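PDB 4R7F: uncharacterized protein from Parabacteroides merdae, which is of unknown function but has three immunoglobulin-like beta-sandwich domains and probably belongs with the plug proteins of the type 9 secretion system. Local coordinates for residues F86-N98 and C281-V293. Sequence-based numbering, arbitrary orientation.
Sequences FANSIGTTTQYSN and CNDPDTEADYYIV
The carboxylate of D289 reaches into the turn at T93 and T94, in the connection between antiparallel strands 86-88 and 96-103; its CG stands anti to the backbone N (chi1 -157°), which carries the group across. OD2 takes the hydroxyl OG1 of T93 on its syn side at 2.5 Å, nearly in the carboxylate plane, and the T93 amide from above that plane; OD1 accepts the T94 amide N, also syn, at 3.1 Å. The amide of Y290 supplies OD1 with a second donor, so four bonds fix the group's rotation. Replacing D289 by an alanine removes both oxygens and would probably leave all four donors without this acceptor, setting the turn free to shift.

Next door, Y290 drives its CE1 edge at one face of the Y96 ring in a T-shaped stack, planes at 82° and centroids 5.3 Å apart, while S89 CB sits over the centre of the opposite face. Held between them, the Y96 ring points its OH at A288 O, 2.6 Å away, in the carbonyl plane on a lone pair. Y290 OH hydrogen-bonds to D44 and T16. Beyond, I90 N bonds to T286 O at 2.8 Å. Hydrogen bonds thus join hairpin to helix 284-287 and strand 290-298, with the tyrosines packed between.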
ATOM      1  N   PHE A  86      11.288  30.936   5.413  1.00 49.23           N
ATOM      2  CA  PHE A  86      12.633  30.382   5.367  1.00 50.27           C
ATOM      3  C   PHE A  86      13.365  30.391   6.697  1.00 52.06           C
ATOM      4  O   PHE A  86      13.029  31.149   7.606  1.00 73.41           O
ATOM      5  CB  PHE A  86      13.460  31.154   4.341  1.00 51.34           C
ATOM      6  CG  PHE A  86      14.045  32.441   4.863  1.00 53.41           C
ATOM      7  CD1 PHE A  86      13.300  33.601   4.866  1.00 60.40           C
ATOM      8  CD2 PHE A  86      15.355  32.488   5.323  1.00 63.57           C
ATOM      9  CE1 PHE A  86      13.842  34.787   5.333  1.00 70.18           C
ATOM     10  CE2 PHE A  86      15.909  33.668   5.799  1.00 76.57           C
ATOM     11  CZ  PHE A  86      15.147  34.819   5.805  1.00 77.20           C
ATOM     12  N   ALA A  87      14.415  29.583   6.762  1.00 57.29           N
ATOM     13  CA  ALA A  87      15.264  29.464   7.944  1.00 52.26           C
ATOM     14  C   ALA A  87      16.711  29.064   7.574  1.00 52.19           C
ATOM     15  O   ALA A  87      16.949  28.323   6.608  1.00 42.44           O
ATOM     16  CB  ALA A  87      14.655  28.449   8.889  1.00 52.64           C
ATOM     17  N   ASN A  88      17.674  29.566   8.343  1.00 53.02           N
ATOM     18  CA  ASN A  88      19.082  29.256   8.130  1.00 51.58           C
ATOM     19  C   ASN A  88      19.427  27.855   8.606  1.00 45.95           C
ATOM     20  O   ASN A  88      18.788  27.346   9.544  1.00 48.34           O
ATOM     21  CB  ASN A  88      19.964  30.227   8.909  1.00 63.45           C
ATOM     22  CG  ASN A  88      19.686  31.672   8.565  1.00 64.52           C
ATOM     23  OD1 ASN A  88      19.366  32.468   9.446  1.00 80.45           O
ATOM     24  ND2 ASN A  88      19.782  32.013   7.285  1.00 57.18           N
ATOM     25  N   SER A  89      20.443  27.248   7.979  1.00 46.25           N
ATOM     26  CA  SER A  89      21.049  26.020   8.519  1.00 48.82           C
ATOM     27  C   SER A  89      21.618  26.250   9.934  1.00 51.72           C
ATOM     28  O   SER A  89      22.100  27.343  10.246  1.00 58.35           O
ATOM     29  CB  SER A  89      22.168  25.506   7.615  1.00 39.78           C
ATOM     30  OG  SER A  89      23.271  26.396   7.576  1.00 39.21           O
ATOM     31  N   ILE A  90      21.590  25.195  10.746  1.00 49.48           N
ATOM     32  CA  ILE A  90      22.174  25.181  12.080  1.00 51.98           C
ATOM     33  C   ILE A  90      23.200  24.032  12.221  1.00 52.07           C
ATOM     34  O   ILE A  90      22.874  22.858  12.022  1.00 41.28           O
ATOM     35  CB  ILE A  90      21.074  24.949  13.148  1.00 59.13           C
ATOM     36  CG1 ILE A  90      19.907  25.936  12.981  1.00 79.17           C
ATOM     37  CG2 ILE A  90      21.666  25.061  14.551  1.00 69.11           C
ATOM     38  CD1 ILE A  90      18.544  25.366  13.360  1.00 94.00           C
ATOM     39  N   GLY A  91      24.432  24.363  12.585  1.00 44.16           N
ATOM     40  CA  GLY A  91      25.423  23.355  12.941  1.00 48.13           C
ATOM     41  C   GLY A  91      25.967  22.485  11.816  1.00 53.56           C
ATOM     42  O   GLY A  91      26.295  21.333  12.044  1.00 46.43           O
ATOM     43  N   THR A  92      26.115  23.056  10.625  1.00 45.99           N
ATOM     44  CA  THR A  92      26.524  22.306   9.445  1.00 45.30           C
ATOM     45  C   THR A  92      27.724  22.946   8.805  1.00 44.88           C
ATOM     46  O   THR A  92      27.813  24.168   8.747  1.00 53.80           O
ATOM     47  CB  THR A  92      25.387  22.257   8.386  1.00 39.91           C
ATOM     48  OG1 THR A  92      25.102  23.580   7.865  1.00 34.93           O
ATOM     49  CG2 THR A  92      24.142  21.677   9.001  1.00 31.75           C
ATOM     50  N   THR A  93      28.627  22.125   8.269  1.00 46.50           N
ATOM     51  CA  THR A  93      29.776  22.636   7.522  1.00 42.61           C
ATOM     52  C   THR A  93      29.346  23.439   6.294  1.00 41.66           C
ATOM     53  O   THR A  93      29.837  24.531   6.025  1.00 46.33           O
ATOM     54  CB  THR A  93      30.698  21.491   7.109  1.00 45.37           C
ATOM     55  OG1 THR A  93      29.936  20.460   6.457  1.00 43.84           O
ATOM     56  CG2 THR A  93      31.374  20.919   8.373  1.00 44.78           C
ATOM     57  N   THR A  94      28.384  22.899   5.574  1.00 43.06           N
ATOM     58  CA  THR A  94      27.906  23.520   4.368  1.00 41.91           C
ATOM     59  C   THR A  94      26.741  24.403   4.816  1.00 48.32           C
ATOM     60  O   THR A  94      25.737  23.916   5.386  1.00 44.91           O
ATOM     61  CB  THR A  94      27.456  22.439   3.345  1.00 41.45           C
ATOM     62  OG1 THR A  94      28.529  21.535   3.091  1.00 35.50           O
ATOM     63  CG2 THR A  94      27.007  23.061   2.060  1.00 38.59           C
ATOM     64  N   GLN A  95      26.885  25.703   4.597  1.00 43.74           N
ATOM     65  CA  GLN A  95      25.843  26.631   4.986  1.00 50.37           C
ATOM     66  C   GLN A  95      24.795  26.782   3.887  1.00 45.50           C
ATOM     67  O   GLN A  95      25.102  26.794   2.690  1.00 39.37           O
ATOM     68  CB  GLN A  95      26.437  27.986   5.349  1.00 64.93           C
ATOM     69  CG  GLN A  95      27.028  28.011   6.747  1.00 81.08           C
ATOM     70  CD  GLN A  95      27.823  29.266   7.006  1.00102.75           C
ATOM     71  OE1 GLN A  95      27.782  30.212   6.220  1.00 93.33           O
ATOM     72  NE2 GLN A  95      28.560  29.282   8.107  1.00120.34           N
ATOM     73  N   TYR A  96      23.554  26.917   4.329  1.00 40.06           N
ATOM     74  CA  TYR A  96      22.425  27.091   3.453  1.00 39.84           C
ATOM     75  C   TYR A  96      21.234  27.663   4.213  1.00 39.31           C
ATOM     76  O   TYR A  96      21.189  27.638   5.458  1.00 46.54           O
ATOM     77  CB  TYR A  96      22.048  25.720   2.841  1.00 34.44           C
ATOM     78  CG  TYR A  96      21.592  24.699   3.833  1.00 30.31           C
ATOM     79  CD1 TYR A  96      20.267  24.622   4.204  1.00 34.09           C
ATOM     80  CD2 TYR A  96      22.483  23.789   4.399  1.00 33.71           C
ATOM     81  CE1 TYR A  96      19.819  23.669   5.119  1.00 36.36           C
ATOM     82  CE2 TYR A  96      22.046  22.833   5.311  1.00 33.64           C
ATOM     83  CZ  TYR A  96      20.697  22.776   5.674  1.00 33.76           C
ATOM     84  OH  TYR A  96      20.217  21.826   6.597  1.00 33.16           O
ATOM     85  N   SER A  97      20.257  28.152   3.453  1.00 41.26           N
ATOM     86  CA  SER A  97      18.942  28.478   4.004  1.00 48.13           C
ATOM     87  C   SER A  97      17.928  27.510   3.357  1.00 41.24           C
ATOM     88  O   SER A  97      18.090  27.095   2.235  1.00 43.00           O
ATOM     89  CB  SER A  97      18.558  29.957   3.767  1.00 47.07           C
ATOM     90  OG  SER A  97      19.667  30.847   3.852  1.00 50.57           O
ATOM     91  N   ASN A  98      16.900  27.152   4.102  1.00 39.13           N
ATOM     92  CA  ASN A  98      15.873  26.239   3.676  1.00 39.03           C
ATOM     93  C   ASN A  98      14.570  27.001   3.526  1.00 45.22           C
ATOM     94  O   ASN A  98      14.178  27.732   4.433  1.00 46.84           O
ATOM     95  CB  ASN A  98      15.711  25.155   4.741  1.00 44.12           C
ATOM     96  CG  ASN A  98      14.565  24.233   4.462  1.00 46.73           C
ATOM     97  OD1 ASN A  98      13.618  24.129   5.259  1.00 45.76           O
ATOM     98  ND2 ASN A  98      14.644  23.539   3.322  1.00 36.94           N
ATOM     99  N   CYS A 281      18.492  14.762  15.075  1.00 74.14           N
ATOM    100  CA  CYS A 281      18.045  16.032  14.524  1.00 75.88           C
ATOM    101  C   CYS A 281      16.557  16.047  14.668  1.00 74.10           C
ATOM    102  O   CYS A 281      15.906  15.095  14.252  1.00 70.34           O
ATOM    103  CB  CYS A 281      18.356  16.159  13.033  1.00 65.35           C
ATOM    104  SG  CYS A 281      20.093  16.227  12.573  1.00 88.87           S
ATOM    105  N   ASN A 282      16.015  17.120  15.230  1.00 66.70           N
ATOM    106  CA  ASN A 282      14.572  17.254  15.292  0.50 65.61           C
ATOM    107  C   ASN A 282      14.049  18.061  14.092  1.00 64.08           C
ATOM    108  O   ASN A 282      12.898  17.897  13.703  1.00 65.04           O
ATOM    109  CB  ASN A 282      14.139  17.836  16.646  0.50 72.42           C
ATOM    110  CG  ASN A 282      14.586  16.973  17.830  0.50 64.43           C
ATOM    111  OD1 ASN A 282      14.447  15.735  17.830  0.50 49.93           O
ATOM    112  ND2 ASN A 282      15.126  17.629  18.843  0.50 57.18           N
ATOM    113  N   ASP A 283      14.895  18.906  13.487  1.00 52.72           N
ATOM    114  CA  ASP A 283      14.530  19.602  12.235  1.00 70.33           C
ATOM    115  C   ASP A 283      15.588  19.373  11.118  1.00 56.04           C
ATOM    116  O   ASP A 283      16.384  20.264  10.804  1.00 47.65           O
ATOM    117  CB  ASP A 283      14.249  21.109  12.451  1.00 78.95           C
ATOM    118  CG  ASP A 283      13.681  21.815  11.160  1.00 93.38           C
ATOM    119  OD1 ASP A 283      12.614  21.413  10.641  1.00 84.16           O
ATOM    120  OD2 ASP A 283      14.295  22.786  10.656  1.00 69.62           O
ATOM    121  N   PRO A 284      15.569  18.185  10.487  1.00 51.69           N
ATOM    122  CA  PRO A 284      16.570  17.877   9.475  1.00 45.75           C
ATOM    123  C   PRO A 284      16.634  18.917   8.320  1.00 45.14           C
ATOM    124  O   PRO A 284      17.706  19.170   7.742  1.00 41.07           O
ATOM    125  CB  PRO A 284      16.119  16.508   8.967  1.00 44.98           C
ATOM    126  CG  PRO A 284      15.211  15.957   9.990  1.00 47.47           C
ATOM    127  CD  PRO A 284      14.527  17.145  10.551  1.00 49.13           C
ATOM    128  N   ASP A 285      15.507  19.539   7.996  1.00 35.65           N
ATOM    129  CA  ASP A 285      15.505  20.552   6.950  1.00 42.66           C
ATOM    130  C   ASP A 285      16.447  21.722   7.198  1.00 41.72           C
ATOM    131  O   ASP A 285      16.827  22.383   6.237  1.00 42.88           O
ATOM    132  CB  ASP A 285      14.078  21.075   6.662  1.00 50.02           C
ATOM    133  CG  ASP A 285      13.195  20.049   5.940  1.00 46.82           C
ATOM    134  OD1 ASP A 285      13.733  19.054   5.417  1.00 52.42           O
ATOM    135  OD2 ASP A 285      11.960  20.244   5.895  1.00 54.00           O
ATOM    136  N   THR A 286      16.807  21.994   8.457  1.00 40.07           N
ATOM    137  CA  THR A 286      17.860  22.994   8.769  1.00 45.81           C
ATOM    138  C   THR A 286      19.113  22.439   9.478  1.00 37.96           C
ATOM    139  O   THR A 286      20.105  23.141   9.643  1.00 49.22           O
ATOM    140  CB  THR A 286      17.298  24.138   9.630  1.00 53.31           C
ATOM    141  OG1 THR A 286      16.720  23.597  10.817  1.00 52.62           O
ATOM    142  CG2 THR A 286      16.237  24.927   8.868  1.00 42.04           C
ATOM    143  N   GLU A 287      19.087  21.173   9.865  1.00 42.65           N
ATOM    144  CA  GLU A 287      20.166  20.578  10.647  1.00 43.39           C
ATOM    145  C   GLU A 287      20.997  19.570   9.843  1.00 38.50           C
ATOM    146  O   GLU A 287      22.158  19.278  10.180  1.00 46.45           O
ATOM    147  CB  GLU A 287      19.580  19.916  11.897  1.00 51.54           C
ATOM    148  CG  GLU A 287      18.938  20.878  12.897  1.00 48.47           C
ATOM    149  CD  GLU A 287      18.267  20.145  14.061  1.00 52.94           C
ATOM    150  OE1 GLU A 287      17.296  19.394  13.857  1.00 68.27           O
ATOM    151  OE2 GLU A 287      18.720  20.305  15.195  1.00 69.42           O
ATOM    152  N   ALA A 288      20.430  19.056   8.762  1.00 38.10           N
ATOM    153  CA  ALA A 288      21.147  18.101   7.910  1.00 32.87           C
ATOM    154  C   ALA A 288      22.212  18.814   7.105  1.00 35.81           C
ATOM    155  O   ALA A 288      21.958  19.885   6.547  1.00 40.33           O
ATOM    156  CB  ALA A 288      20.179  17.416   6.987  1.00 31.88           C
ATOM    157  N   ASP A 289      23.395  18.226   7.057  1.00 34.08           N
ATOM    158  CA  ASP A 289      24.537  18.816   6.362  1.00 34.75           C
ATOM    159  C   ASP A 289      24.565  18.295   4.907  1.00 39.21           C
ATOM    160  O   ASP A 289      23.777  17.410   4.550  1.00 37.02           O
ATOM    161  CB  ASP A 289      25.832  18.437   7.136  1.00 33.20           C
ATOM    162  CG  ASP A 289      26.983  19.391   6.879  1.00 34.73           C
ATOM    163  OD1 ASP A 289      26.869  20.236   5.951  1.00 36.67           O
ATOM    164  OD2 ASP A 289      28.012  19.288   7.595  1.00 41.91           O
ATOM    165  N   TYR A 290      25.471  18.838   4.091  1.00 37.58           N
ATOM    166  CA  TYR A 290      25.629  18.478   2.686  1.00 32.05           C
ATOM    167  C   TYR A 290      27.009  17.881   2.590  1.00 30.34           C
ATOM    168  O   TYR A 290      27.988  18.540   2.934  1.00 37.06           O
ATOM    169  CB  TYR A 290      25.525  19.707   1.721  1.00 34.47           C
ATOM    170  CG  TYR A 290      24.092  20.084   1.303  1.00 30.40           C
ATOM    171  CD1 TYR A 290      23.312  20.951   2.068  1.00 32.14           C
ATOM    172  CD2 TYR A 290      23.519  19.549   0.178  1.00 30.84           C
ATOM    173  CE1 TYR A 290      22.014  21.274   1.710  1.00 31.13           C
ATOM    174  CE2 TYR A 290      22.214  19.860  -0.190  1.00 34.92           C
ATOM    175  CZ  TYR A 290      21.465  20.713   0.567  1.00 33.04           C
ATOM    176  OH  TYR A 290      20.183  21.000   0.170  1.00 34.91           O
ATOM    177  N   TYR A 291      27.079  16.640   2.105  1.00 32.75           N
ATOM    178  CA  TYR A 291      28.326  15.914   1.938  1.00 32.68           C
ATOM    179  C   TYR A 291      28.476  15.600   0.452  1.00 33.84           C
ATOM    180  O   TYR A 291      27.493  15.577  -0.280  1.00 37.02           O
ATOM    181  CB  TYR A 291      28.320  14.610   2.751  1.00 35.31           C
ATOM    182  CG  TYR A 291      28.247  14.741   4.283  1.00 39.81           C
ATOM    183  CD1 TYR A 291      28.296  15.983   4.938  1.00 39.65           C
ATOM    184  CD2 TYR A 291      28.138  13.606   5.081  1.00 36.51           C
ATOM    185  CE1 TYR A 291      28.228  16.072   6.330  1.00 39.44           C
ATOM    186  CE2 TYR A 291      28.085  13.694   6.468  1.00 40.66           C
ATOM    187  CZ  TYR A 291      28.134  14.926   7.091  1.00 41.47           C
ATOM    188  OH  TYR A 291      28.065  15.002   8.470  1.00 44.31           O
ATOM    189  N   ILE A 292      29.702  15.379  -0.001  1.00 34.13           N
ATOM    190  CA  ILE A 292      29.928  14.894  -1.351  1.00 34.94           C
ATOM    191  C   ILE A 292      29.721  13.400  -1.330  1.00 39.79           C
ATOM    192  O   ILE A 292      30.465  12.690  -0.658  1.00 31.95           O
ATOM    193  CB  ILE A 292      31.360  15.113  -1.843  1.00 41.11           C
ATOM    194  CG1 ILE A 292      31.744  16.582  -1.805  1.00 37.21           C
ATOM    195  CG2 ILE A 292      31.513  14.594  -3.265  1.00 34.57           C
ATOM    196  CD1 ILE A 292      30.925  17.414  -2.743  1.00 43.82           C
ATOM    197  N   VAL A 293      28.727  12.906  -2.062  1.00 28.40           N
ATOM    198  CA  VAL A 293      28.532  11.459  -2.121  1.00 27.45           C
ATOM    199  C   VAL A 293      29.083  10.875  -3.412  1.00 26.03           C
ATOM    200  O   VAL A 293      28.810  11.389  -4.474  1.00 28.63           O
ATOM    201  CB  VAL A 293      27.072  11.108  -1.940  1.00 28.40           C
ATOM    202  CG1 VAL A 293      26.881   9.607  -1.925  1.00 29.23           C
ATOM    203  CG2 VAL A 293      26.564  11.768  -0.663  1.00 27.52           C
TER
HETATM  204  O   HOH W   1      23.255  20.074  12.654  1.00 55.18           O
HETATM  205  O   HOH W   2      30.497  18.549   4.374  1.00 35.32           O